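Local coordinates for DNA replication protein DnaC (Aquifex aeolicus, PDB 3ECC), which acts as a helicase loader in the initiation of bacterial DNA replication and probably binds ATP, mimicked by ADP, beryllium trifluoride and magnesium, at residues K15-Q19 against V178-S182; L41-P47 against T136-Y142. All blocks are in the same frame, centred on the assembly; numbering follows the deposited sequence.

Interaction 1. Residues K15-Q19 against V178-S182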
ATOM      1  N   LYS A  15     -16.958   6.878   9.018  1.00 59.49           N
ATOM      2  CA  LYS A  15     -17.952   6.376   9.960  1.00 59.10           C
ATOM      3  C   LYS A  15     -17.481   6.446  11.404  1.00 58.78           C
ATOM      4  O   LYS A  15     -18.190   6.001  12.314  1.00 58.87           O
ATOM      5  CB  LYS A  15     -18.391   4.954   9.597  1.00 59.25           C
ATOM      6  CG  LYS A  15     -19.233   4.883   8.325  1.00 59.85           C
ATOM      7  CD  LYS A  15     -20.430   3.949   8.486  1.00 61.61           C
ATOM      8  CE  LYS A  15     -21.307   3.920   7.228  1.00 62.09           C
ATOM      9  NZ  LYS A  15     -21.556   5.286   6.665  1.00 62.18           N
ATOM     10  N   ASN A  16     -16.280   6.992  11.607  1.00 58.14           N
ATOM     11  CA  ASN A  16     -15.762   7.285  12.945  1.00 57.68           C
ATOM     12  C   ASN A  16     -14.591   8.266  12.895  1.00 57.42           C
ATOM     13  O   ASN A  16     -14.210   8.742  11.824  1.00 57.31           O
ATOM     14  CB  ASN A  16     -15.372   5.999  13.698  1.00 57.51           C
ATOM     15  CG  ASN A  16     -14.173   5.301  13.091  1.00 57.85           C
ATOM     16  OD1 ASN A  16     -14.208   4.849  11.945  1.00 57.54           O
ATOM     17  ND2 ASN A  16     -13.106   5.186  13.871  1.00 58.46           N
ATOM     18  N   VAL A  17     -14.034   8.574  14.060  1.00 57.14           N
ATOM     19  CA  VAL A  17     -12.922   9.507  14.154  1.00 57.01           C
ATOM     20  C   VAL A  17     -11.721   9.046  13.313  1.00 56.74           C
ATOM     21  O   VAL A  17     -11.116   9.848  12.590  1.00 56.67           O
ATOM     22  CB  VAL A  17     -12.510   9.752  15.633  1.00 57.01           C
ATOM     23  CG1 VAL A  17     -11.282  10.636  15.706  1.00 57.54           C
ATOM     24  CG2 VAL A  17     -13.658  10.392  16.409  1.00 56.86           C
ATOM     25  N   SER A  18     -11.398   7.754  13.397  1.00 56.46           N
ATOM     26  CA  SER A  18     -10.282   7.162  12.638  1.00 56.17           C
ATOM     27  C   SER A  18     -10.404   7.427  11.146  1.00 55.84           C
ATOM     28  O   SER A  18      -9.446   7.865  10.505  1.00 55.80           O
ATOM     29  CB  SER A  18     -10.201   5.644  12.865  1.00 56.18           C
ATOM     30  OG  SER A  18      -9.480   5.328  14.037  1.00 57.45           O
ATOM     31  N   GLN A  19     -11.587   7.149  10.598  1.00 55.34           N
ATOM     32  CA  GLN A  19     -11.832   7.287   9.167  1.00 54.95           C
ATOM     33  C   GLN A  19     -11.821   8.746   8.728  1.00 54.30           C
ATOM     34  O   GLN A  19     -11.504   9.054   7.580  1.00 53.98           O
ATOM     35  CB  GLN A  19     -13.165   6.633   8.796  1.00 55.21           C
ATOM     36  CG  GLN A  19     -13.112   5.121   8.745  1.00 56.36           C
ATOM     37  CD  GLN A  19     -14.490   4.480   8.743  1.00 57.52           C
ATOM     38  OE1 GLN A  19     -15.361   4.849   7.949  1.00 57.29           O
ATOM     39  NE2 GLN A  19     -14.690   3.501   9.630  1.00 57.37           N
ATOM     40  N   VAL A 178      -3.831   4.342  11.182  1.00 52.71           N
ATOM     41  CA  VAL A 178      -4.625   3.248  11.697  1.00 53.25           C
ATOM     42  C   VAL A 178      -6.107   3.518  11.531  1.00 54.15           C
ATOM     43  O   VAL A 178      -6.585   4.619  11.805  1.00 54.08           O
ATOM     44  CB  VAL A 178      -4.320   2.958  13.152  1.00 52.84           C
ATOM     45  CG1 VAL A 178      -5.099   1.745  13.605  1.00 51.98           C
ATOM     46  CG2 VAL A 178      -2.842   2.718  13.315  1.00 52.57           C
ATOM     47  N   ILE A 179      -6.829   2.504  11.068  1.00 55.41           N
ATOM     48  CA  ILE A 179      -8.259   2.613  10.836  1.00 56.56           C
ATOM     49  C   ILE A 179      -8.994   1.586  11.677  1.00 57.53           C
ATOM     50  O   ILE A 179      -8.713   0.388  11.603  1.00 57.59           O
ATOM     51  CB  ILE A 179      -8.584   2.416   9.354  1.00 56.43           C
ATOM     52  CG1 ILE A 179      -7.824   3.445   8.527  1.00 56.18           C
ATOM     53  CG2 ILE A 179     -10.074   2.523   9.110  1.00 56.19           C
ATOM     54  CD1 ILE A 179      -8.081   3.318   7.083  1.00 56.73           C
ATOM     55  N   LYS A 180      -9.931   2.065  12.491  1.00 59.05           N
ATOM     56  CA  LYS A 180     -10.512   1.239  13.539  1.00 60.56           C
ATOM     57  C   LYS A 180     -12.029   1.138  13.479  1.00 61.58           C
ATOM     58  O   LYS A 180     -12.697   1.134  14.508  1.00 61.97           O
ATOM     59  CB  LYS A 180     -10.057   1.726  14.914  1.00 60.35           C
ATOM     60  CG  LYS A 180      -8.583   1.511  15.159  1.00 61.67           C
ATOM     61  CD  LYS A 180      -8.287   1.242  16.632  1.00 63.57           C
ATOM     62  CE  LYS A 180      -8.274   2.532  17.449  1.00 64.81           C
ATOM     63  NZ  LYS A 180      -6.989   3.284  17.297  1.00 65.65           N
ATOM     64  N   GLY A 181     -12.576   1.033  12.277  1.00 64.25           N
ATOM     65  CA  GLY A 181     -14.014   0.806  12.129  1.00 65.92           C
ATOM     66  C   GLY A 181     -14.446  -0.546  12.687  1.00 66.96           C
ATOM     67  O   GLY A 181     -13.642  -1.474  12.788  1.00 67.21           O
ATOM     68  N   SER A 182     -15.716  -0.666  13.053  1.00 67.95           N
ATOM     69  CA  SER A 182     -16.200  -1.911  13.639  1.00 68.82           C
ATOM     70  C   SER A 182     -17.369  -2.489  12.846  1.00 69.18           C
ATOM     71  O   SER A 182     -18.119  -1.758  12.192  1.00 69.17           O
ATOM     72  CB  SER A 182     -16.609  -1.703  15.098  1.00 68.91           C
ATOM     73  OG  SER A 182     -16.264  -2.827  15.893  1.00 69.47           O
TER
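This is a small, partly buried van der Waals contact, 225 Å² over both sides, between the first turn of helix 17-31 and the loop that leaves the edge strand 174-178. Asn16 occupies the N-cap position, and the turn that follows directs Ser18 at the loop. Ser18 fills the middle: its CB lies 3.6 Å from Lys180 N and 4.1 Å from Ile179 CA, and its OG is 3.7 Å from Val178 O. Beside it, Gln19 CG meets Ile179 CG2 at 4.0 Å, while Gln19 NE2 lies 3.7 Å from Gly181 CA. A CB on Gly181 would clash with that amide, so the close approach depends on a residue without a side chain. The other end of the amide is held from within its own segment, Lys15 N donating to Gln19 OE1 at 2.8 Å. Both sides lead to the nucleotide: Gln19 touches the bound ADP and packs on Tyr12, another residue of the ADP pocket, and Ile179 rests on Val49 of the phosphate-binding loop. The contact thus borders the nucleotide pocket of a P-loop ATPase domain of the IstB-like family.

Interaction 2. Residues L41-P47 against T136-Y142. With BEF (beryllium trifluoride ion), chain D.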
ATOM      1  N   LEU A  41       1.539   6.259   1.906  1.00 42.68           N
ATOM      2  CA  LEU A  41       0.734   6.064   3.099  1.00 41.55           C
ATOM      3  C   LEU A  41       0.631   4.585   3.392  1.00 40.89           C
ATOM      4  O   LEU A  41       0.696   3.757   2.487  1.00 40.37           O
ATOM      5  CB  LEU A  41      -0.669   6.646   2.909  1.00 41.86           C
ATOM      6  CG  LEU A  41      -0.787   8.097   2.427  1.00 42.36           C
ATOM      7  CD1 LEU A  41      -2.195   8.377   1.919  1.00 42.11           C
ATOM      8  CD2 LEU A  41      -0.393   9.089   3.530  1.00 42.71           C
ATOM      9  N   THR A  42       0.470   4.262   4.669  1.00 40.46           N
ATOM     10  CA  THR A  42       0.293   2.895   5.108  1.00 39.83           C
ATOM     11  C   THR A  42      -0.997   2.767   5.910  1.00 39.84           C
ATOM     12  O   THR A  42      -1.169   3.408   6.944  1.00 39.77           O
ATOM     13  CB  THR A  42       1.483   2.427   5.953  1.00 39.91           C
ATOM     14  OG1 THR A  42       2.701   2.646   5.223  1.00 39.94           O
ATOM     15  CG2 THR A  42       1.353   0.946   6.296  1.00 39.52           C
ATOM     16  N   PHE A  43      -1.907   1.935   5.415  1.00 39.95           N
ATOM     17  CA  PHE A  43      -3.201   1.729   6.054  1.00 39.91           C
ATOM     18  C   PHE A  43      -3.207   0.406   6.802  1.00 40.33           C
ATOM     19  O   PHE A  43      -3.015  -0.657   6.210  1.00 40.43           O
ATOM     20  CB  PHE A  43      -4.319   1.715   5.013  1.00 39.56           C
ATOM     21  CG  PHE A  43      -4.456   2.993   4.247  1.00 38.28           C
ATOM     22  CD1 PHE A  43      -5.234   4.028   4.740  1.00 36.87           C
ATOM     23  CD2 PHE A  43      -3.821   3.153   3.027  1.00 37.66           C
ATOM     24  CE1 PHE A  43      -5.376   5.201   4.033  1.00 37.10           C
ATOM     25  CE2 PHE A  43      -3.956   4.328   2.304  1.00 37.69           C
ATOM     26  CZ  PHE A  43      -4.736   5.354   2.806  1.00 38.00           C
ATOM     27  N   VAL A  44      -3.428   0.480   8.107  1.00 40.55           N
ATOM     28  CA  VAL A  44      -3.439  -0.695   8.957  1.00 40.86           C
ATOM     29  C   VAL A  44      -4.824  -0.840   9.571  1.00 41.06           C
ATOM     30  O   VAL A  44      -5.536   0.144   9.735  1.00 41.21           O
ATOM     31  CB  VAL A  44      -2.378  -0.571  10.072  1.00 40.71           C
ATOM     32  CG1 VAL A  44      -2.122  -1.918  10.722  1.00 41.51           C
ATOM     33  CG2 VAL A  44      -1.081  -0.029   9.502  1.00 40.95           C
ATOM     34  N   GLY A  45      -5.210  -2.070   9.896  1.00 41.23           N
ATOM     35  CA  GLY A  45      -6.486  -2.312  10.559  1.00 41.59           C
ATOM     36  C   GLY A  45      -7.119  -3.656  10.242  1.00 41.97           C
ATOM     37  O   GLY A  45      -6.630  -4.411   9.402  1.00 42.23           O
ATOM     38  N   SER A  46      -8.222  -3.941  10.919  1.00 42.30           N
ATOM     39  CA  SER A  46      -9.004  -5.152  10.694  1.00 42.92           C
ATOM     40  C   SER A  46      -9.754  -5.131   9.350  1.00 43.15           C
ATOM     41  O   SER A  46      -9.859  -4.078   8.717  1.00 43.04           O
ATOM     42  CB  SER A  46      -9.999  -5.335  11.837  1.00 42.65           C
ATOM     43  OG  SER A  46      -9.341  -5.843  12.975  1.00 43.49           O
ATOM     44  N   PRO A  47     -10.254  -6.309   8.907  1.00 43.29           N
ATOM     45  CA  PRO A  47     -11.086  -6.485   7.704  1.00 43.39           C
ATOM     46  C   PRO A  47     -12.350  -5.613   7.691  1.00 43.36           C
ATOM     47  O   PRO A  47     -12.898  -5.308   8.752  1.00 44.10           O
ATOM     48  CB  PRO A  47     -11.487  -7.966   7.774  1.00 43.63           C
ATOM     49  CG  PRO A  47     -10.377  -8.624   8.526  1.00 43.82           C
ATOM     50  CD  PRO A  47      -9.863  -7.602   9.507  1.00 43.37           C
ATOM     51  N   THR A 136       4.831   4.918  -2.571  1.00 47.78           N
ATOM     52  CA  THR A 136       4.129   3.650  -2.566  1.00 47.83           C
ATOM     53  C   THR A 136       3.145   3.561  -1.406  1.00 47.86           C
ATOM     54  O   THR A 136       3.489   3.840  -0.254  1.00 47.91           O
ATOM     55  CB  THR A 136       5.114   2.444  -2.556  1.00 47.92           C
ATOM     56  OG1 THR A 136       4.475   1.304  -1.972  1.00 48.48           O
ATOM     57  CG2 THR A 136       6.361   2.764  -1.758  1.00 48.06           C
ATOM     58  N   ILE A 137       1.913   3.181  -1.725  1.00 47.93           N
ATOM     59  CA  ILE A 137       0.863   3.063  -0.726  1.00 47.89           C
ATOM     60  C   ILE A 137       0.605   1.603  -0.385  1.00 47.98           C
ATOM     61  O   ILE A 137       0.583   0.743  -1.260  1.00 47.76           O
ATOM     62  CB  ILE A 137      -0.436   3.744  -1.196  1.00 47.93           C
ATOM     63  CG1 ILE A 137      -0.168   5.221  -1.514  1.00 47.80           C
ATOM     64  CG2 ILE A 137      -1.533   3.594  -0.139  1.00 47.90           C
ATOM     65  CD1 ILE A 137      -1.282   5.913  -2.289  1.00 48.08           C
ATOM     66  N   ILE A 138       0.419   1.329   0.897  1.00 48.52           N
ATOM     67  CA  ILE A 138       0.284  -0.039   1.375  1.00 49.24           C
ATOM     68  C   ILE A 138      -0.958  -0.158   2.243  1.00 50.15           C
ATOM     69  O   ILE A 138      -1.267   0.739   3.016  1.00 50.23           O
ATOM     70  CB  ILE A 138       1.525  -0.459   2.210  1.00 48.92           C
ATOM     71  CG1 ILE A 138       2.774  -0.548   1.331  1.00 47.40           C
ATOM     72  CG2 ILE A 138       1.271  -1.777   2.947  1.00 49.36           C
ATOM     73  CD1 ILE A 138       4.061  -0.455   2.103  1.00 44.16           C
ATOM     74  N   THR A 139      -1.691  -1.252   2.086  1.00 51.52           N
ATOM     75  CA  THR A 139      -2.715  -1.619   3.060  1.00 53.09           C
ATOM     76  C   THR A 139      -2.363  -2.973   3.639  1.00 54.61           C
ATOM     77  O   THR A 139      -1.914  -3.870   2.923  1.00 54.60           O
ATOM     78  CB  THR A 139      -4.145  -1.651   2.467  1.00 52.71           C
ATOM     79  OG1 THR A 139      -4.335  -2.843   1.695  1.00 52.60           O
ATOM     80  CG2 THR A 139      -4.395  -0.432   1.595  1.00 52.52           C
ATOM     81  N   THR A 140      -2.540  -3.113   4.943  1.00 56.60           N
ATOM     82  CA  THR A 140      -2.107  -4.311   5.630  1.00 58.85           C
ATOM     83  C   THR A 140      -3.037  -4.663   6.786  1.00 60.95           C
ATOM     84  O   THR A 140      -3.730  -3.801   7.340  1.00 61.06           O
ATOM     85  CB  THR A 140      -0.635  -4.180   6.133  1.00 58.57           C
ATOM     86  OG1 THR A 140      -0.203  -5.426   6.693  1.00 57.84           O
ATOM     87  CG2 THR A 140      -0.504  -3.068   7.176  1.00 58.29           C
ATOM     88  N   ASN A 141      -3.041  -5.936   7.150  1.00 63.62           N
ATOM     89  CA  ASN A 141      -3.851  -6.394   8.256  1.00 66.32           C
ATOM     90  C   ASN A 141      -3.143  -6.327   9.606  1.00 68.45           C
ATOM     91  O   ASN A 141      -1.984  -6.707   9.725  1.00 68.49           O
ATOM     92  CB  ASN A 141      -4.325  -7.805   7.990  1.00 66.09           C
ATOM     93  CG  ASN A 141      -5.814  -7.889   7.923  1.00 66.19           C
ATOM     94  OD1 ASN A 141      -6.502  -7.643   8.912  1.00 66.99           O
ATOM     95  ND2 ASN A 141      -6.336  -8.207   6.748  1.00 66.74           N
ATOM     96  N   TYR A 142      -3.854  -5.839  10.617  1.00 71.39           N
ATOM     97  CA  TYR A 142      -3.368  -5.893  11.991  1.00 74.25           C
ATOM     98  C   TYR A 142      -4.241  -6.819  12.835  1.00 75.91           C
ATOM     99  O   TYR A 142      -5.460  -6.621  12.937  1.00 76.11           O
ATOM    100  CB  TYR A 142      -3.305  -4.499  12.615  1.00 74.48           C
ATOM    101  CG  TYR A 142      -2.620  -4.465  13.971  1.00 76.07           C
ATOM    102  CD1 TYR A 142      -1.421  -5.153  14.191  1.00 77.28           C
ATOM    103  CD2 TYR A 142      -3.153  -3.723  15.024  1.00 77.02           C
ATOM    104  CE1 TYR A 142      -0.792  -5.126  15.439  1.00 78.27           C
ATOM    105  CE2 TYR A 142      -2.525  -3.679  16.270  1.00 77.76           C
ATOM    106  CZ  TYR A 142      -1.348  -4.382  16.473  1.00 78.29           C
ATOM    107  OH  TYR A 142      -0.724  -4.338  17.707  1.00 78.58           O
TER
HETATM  108 BE   BEF D1554      -9.017  -6.345   3.922  1.00 51.11          BE
HETATM  109  F1  BEF D1554      -8.506  -5.625   5.446  1.00 51.68           F
HETATM  110  F2  BEF D1554      -8.354  -5.752   2.390  1.00 52.67           F
HETATM  111  F3  BEF D1554     -10.499  -7.299   3.939  1.00 50.29           F
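At the apolar centre, Phe43 CE2 packs 3.5 Å from Ile137 CG2, which sits at the ring edge. Phe43, Ile137 and Thr139 also touch helix 51-65. On the opposite face Thr42, Val44, Ile138 and Thr140 meet, with Val44 CG2 3.9 Å from Thr140 CG2; farther along, Val44 CG1 packs 3.4 Å from Tyr142 CB. Between the faces runs a parallel ladder. Ile138 N donates to Leu41 O at 2.9 Å, Phe43 N to Ile138 O at 2.8 Å and Thr140 N to Phe43 O at 2.8 Å. Toward the C-terminal ends the ladder loosens: Gly45 N to Thr140 O and Tyr142 N to Gly45 O are weak bonds of 3.4 and 3.3 Å. Gly45 has a phi of 150°, which would jam a CB against the preceding carbonyl. Here the chain opens into the P-loop; Ser46, Pro47 and Asn141 belong to the beryllium trifluoride pocket, Pro47 CA lying 3.5 Å from F1. Thr139 OG1 hydrogen-bonds Asp107 OD2 and Asp108 N, residues seen to bind magnesium in this protein. The chemistry implies an apolar, tightly hydrogen-bonded strand pair whose bonds weaken where its ends reach the gamma-phosphate mimic, itself hydrogen-bonded by Lys51 and Arg185.

Overall arrangement
Interaction 2 is a buried contact in the core of the domain, two central strands of the parallel sheet joined by backbone hydrogen bonds and apolar packing; interaction 1 lies about 13 Å away, centre to centre, near the surface, and joins its two segments mainly by van der Waals packing. They meet where the sheet runs out: Ile179 N lies 3.0 Å from Val44 O, a probable hydrogen bond, and Ile179 CD1 packs 3.8 Å from Phe43 CD1. Since 41-47 and 136-142 both lie between 15-19 and 178-182 in the chain, interaction 2 is nested inside the loop closed by interaction 1. Both border one nucleotide site: interaction 2 adjoins ADP and the beryllium trifluoride, interaction 1 ADP.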